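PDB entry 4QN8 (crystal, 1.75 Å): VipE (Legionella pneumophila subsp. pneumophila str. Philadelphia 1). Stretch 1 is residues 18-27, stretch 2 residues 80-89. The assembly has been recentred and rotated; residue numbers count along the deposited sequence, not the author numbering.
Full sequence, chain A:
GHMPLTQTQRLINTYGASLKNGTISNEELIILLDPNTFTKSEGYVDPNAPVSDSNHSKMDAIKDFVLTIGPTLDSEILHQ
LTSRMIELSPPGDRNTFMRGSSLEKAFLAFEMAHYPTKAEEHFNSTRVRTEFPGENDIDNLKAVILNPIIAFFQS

Stretch 1 18-27: SLKNGTISNE
Stretch 2, residues 80-89: QLTSRMIELS

This is a helix-to-turn contact in which Arg 84 hydrogen-bonds to the turn and to the start of the helix that follows it, beside a small apolar cluster built around Leu 81. Stretch 2 is helical from residue 80 to 88, with regular i to i+4 backbone hydrogen bonds. Ser 89 leaves helical phi/psi at -54/139. Stretch 1 is helical at 18-20, crosses a turn, and is helical again from Asn 26. The first helix ends at Lys 20, and Gly 22 is the first residue after it to leave helical phi/psi, at 68/16; its positive phi favours glycine. Ile 24 is extended at -51/131, and Ser 25 is the N-cap of the second helix. The turn is held by Ile 24 N to Ser 18 O at 2.9 Å and by Thr 23 N to Asn 21 OD1 at 3.0 Å.

The register pairs Gly 22 with Leu 81 (CA to CA 6.7 Å) and Asn 26 with Leu 88 (CA to CA 7.7 Å). Leu 81, Arg 84 and Leu 88 all direct CA-to-CB toward stretch 1.

Arg 84 has chi1 m, chi2 t and chi3 p. Its NH2 donates to Ile 24 O at 2.8 Å, and its NH1 donates to the same oxygen at 3.0 Å. The carbonyl is thus forked between two nitrogens. Arg 84 NH2 also donates to Asn 26 OD1 at 2.9 Å, nearly straight at 176°. Both acceptors lie at the guanidinium edge. A water accepts from Arg 84 NH1 (3.1 Å) and donates to Gly 22 O (2.9 Å) and Gln 80 OE1 (3.3 Å), bridging the stretches.

Leu 81 is m,t. Its CD2 lies 4.1 Å from Leu 19 CD2 and 4.1 Å from Ile 24 CG2. Leu 19, also m,t, extends CD2 to 4.4 Å from CE of selenomethionine Met 85. Leu 88 CD1 lies 3.5 Å from Asn 26 OD1.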

# COMPACT_ATOMS: atom_id res chain seq x y z
N SER A 18 -8.74 -3.68 13.56
CA SER A 18 -8.93 -2.23 13.64
C SER A 18 -8.83 -1.57 12.28
O SER A 18 -9.22 -0.41 12.12
CB SER A 18 -7.98 -1.57 14.65
OG SER A 18 -6.63 -1.68 14.23
N LEU A 19 -8.30 -2.30 11.30
CA LEU A 19 -8.35 -1.85 9.91
C LEU A 19 -9.72 -2.14 9.31
O LEU A 19 -10.34 -1.28 8.68
CB LEU A 19 -7.27 -2.55 9.08
CG LEU A 19 -5.84 -2.09 9.30
CD1 LEU A 19 -4.85 -2.97 8.51
CD2 LEU A 19 -5.71 -0.63 8.87
N LYS A 20 -10.20 -3.37 9.50
CA LYS A 20 -11.46 -3.80 8.92
C LYS A 20 -12.67 -2.91 9.26
O LYS A 20 -13.55 -2.72 8.42
CB LYS A 20 -11.76 -5.25 9.33
CG LYS A 20 -13.09 -5.78 8.82
CD LYS A 20 -13.42 -7.13 9.45
CE LYS A 20 -14.86 -7.53 9.16
NZ LYS A 20 -15.19 -8.88 9.69
N ASN A 21 -12.72 -2.38 10.48
CA ASN A 21 -13.82 -1.51 10.87
C ASN A 21 -13.41 -0.03 10.81
O ASN A 21 -14.21 0.86 11.12
CB ASN A 21 -14.37 -1.87 12.26
CG ASN A 21 -13.29 -1.85 13.34
OD1 ASN A 21 -12.32 -1.10 13.26
ND2 ASN A 21 -13.47 -2.68 14.37
N GLY A 22 -12.16 0.21 10.41
CA GLY A 22 -11.66 1.56 10.22
C GLY A 22 -11.52 2.37 11.49
O GLY A 22 -11.36 3.60 11.45
N THR A 23 -11.55 1.69 12.64
CA THR A 23 -11.42 2.38 13.91
C THR A 23 -9.99 2.69 14.31
O THR A 23 -9.75 3.37 15.30
CB THR A 23 -12.10 1.61 15.05
OG1 THR A 23 -11.48 0.32 15.19
CG2 THR A 23 -13.56 1.44 14.76
N ILE A 24 -9.02 2.16 13.55
CA ILE A 24 -7.61 2.37 13.90
C ILE A 24 -7.31 3.86 14.13
O ILE A 24 -7.72 4.70 13.33
CB ILE A 24 -6.69 1.77 12.81
CG1 ILE A 24 -5.22 1.81 13.27
CG2 ILE A 24 -6.89 2.46 11.47
CD1 ILE A 24 -4.31 0.89 12.45
N SER A 25 -6.65 4.18 15.23
CA SER A 25 -6.42 5.58 15.59
C SER A 25 -5.39 6.19 14.67
O SER A 25 -4.68 5.46 13.95
CB SER A 25 -5.94 5.70 17.03
OG SER A 25 -4.65 5.13 17.19
N ASN A 26 -5.29 7.52 14.65
CA ASN A 26 -4.22 8.14 13.86
C ASN A 26 -2.84 7.66 14.32
O ASN A 26 -1.93 7.45 13.50
CB ASN A 26 -4.30 9.68 13.93
CG ASN A 26 -5.40 10.26 13.07
OD1 ASN A 26 -5.96 9.57 12.21
ND2 ASN A 26 -5.73 11.54 13.30
N GLU A 27 -2.67 7.50 15.63
CA GLU A 27 -1.35 7.08 16.14
C GLU A 27 -0.97 5.68 15.70
O GLU A 27 0.16 5.43 15.31
CB GLU A 27 -1.27 7.16 17.67
CG GLU A 27 -1.21 8.57 18.21
CD GLU A 27 -2.58 9.21 18.22
OE1 GLU A 27 -2.66 10.46 18.30
OE2 GLU A 27 -3.58 8.45 18.16
N GLN A 80 -11.65 5.27 2.62
CA GLN A 80 -11.39 6.11 3.79
C GLN A 80 -10.00 5.77 4.34
O GLN A 80 -9.21 6.67 4.64
CB GLN A 80 -12.48 5.82 4.82
CG GLN A 80 -12.60 6.73 6.02
CD GLN A 80 -13.80 6.33 6.88
OE1 GLN A 80 -13.89 5.19 7.35
NE2 GLN A 80 -14.75 7.26 7.07
N LEU A 81 -9.70 4.48 4.46
CA LEU A 81 -8.38 4.08 4.95
C LEU A 81 -7.28 4.60 4.03
O LEU A 81 -6.28 5.16 4.49
CB LEU A 81 -8.25 2.56 5.09
CG LEU A 81 -8.93 1.89 6.28
CD1 LEU A 81 -8.85 0.37 6.13
CD2 LEU A 81 -8.29 2.33 7.59
N THR A 82 -7.46 4.45 2.72
CA THR A 82 -6.44 4.90 1.78
C THR A 82 -6.21 6.42 1.88
O THR A 82 -5.06 6.90 1.83
CB THR A 82 -6.84 4.50 0.36
OG1 THR A 82 -6.91 3.07 0.31
CG2 THR A 82 -5.80 4.98 -0.66
N SER A 83 -7.29 7.17 2.03
CA SER A 83 -7.16 8.62 2.15
C SER A 83 -6.41 9.02 3.41
O SER A 83 -5.58 9.94 3.38
CB SER A 83 -8.54 9.30 2.15
OG SER A 83 -9.16 9.17 0.89
N ARG A 84 -6.72 8.35 4.51
CA ARG A 84 -6.02 8.60 5.76
C ARG A 84 -4.55 8.27 5.63
O ARG A 84 -3.69 9.01 6.11
CB ARG A 84 -6.63 7.80 6.90
CG ARG A 84 -7.99 8.26 7.30
CD ARG A 84 -8.50 7.38 8.40
NE ARG A 84 -7.82 7.62 9.68
CZ ARG A 84 -7.81 6.75 10.68
NH1 ARG A 84 -8.42 5.57 10.53
NH2 ARG A 84 -7.19 7.03 11.81
N MSE A 85 -4.24 7.16 4.96
CA MSE A 85 -2.85 6.76 4.82
C MSE A 85 -2.08 7.79 4.02
O MSE A 85 -0.92 8.09 4.33
CB MSE A 85 -2.75 5.38 4.17
CG MSE A 85 -3.28 4.27 5.07
SE MSE A 85 -3.12 2.60 4.10
CE MSE A 85 -3.81 1.38 5.44
N ILE A 86 -2.72 8.36 3.00
CA ILE A 86 -2.06 9.38 2.19
C ILE A 86 -1.82 10.64 3.05
O ILE A 86 -0.74 11.23 3.00
CB ILE A 86 -2.86 9.67 0.89
CG1 ILE A 86 -2.67 8.51 -0.09
CG2 ILE A 86 -2.42 10.98 0.25
CD1 ILE A 86 -3.79 8.30 -1.11
N GLU A 87 -2.81 11.02 3.85
CA GLU A 87 -2.65 12.21 4.72
C GLU A 87 -1.57 12.03 5.78
O GLU A 87 -0.86 12.98 6.12
CB GLU A 87 -3.96 12.53 5.46
CG GLU A 87 -5.01 13.26 4.67
CD GLU A 87 -6.32 13.30 5.44
OE1 GLU A 87 -6.66 12.27 6.07
OE2 GLU A 87 -7.00 14.35 5.42
N LEU A 88 -1.46 10.81 6.31
CA LEU A 88 -0.62 10.55 7.49
C LEU A 88 0.74 9.95 7.21
O LEU A 88 1.55 9.83 8.13
CB LEU A 88 -1.34 9.63 8.46
CG LEU A 88 -2.63 10.21 9.04
CD1 LEU A 88 -3.33 9.14 9.88
CD2 LEU A 88 -2.37 11.48 9.88
N SER A 89 0.97 9.54 5.96
CA SER A 89 2.24 8.94 5.55
C SER A 89 3.40 9.86 5.91
O SER A 89 3.28 11.08 5.78
CB SER A 89 2.25 8.69 4.04
OG SER A 89 1.42 7.60 3.70
O HOH W 1 -11.04 5.00 8.98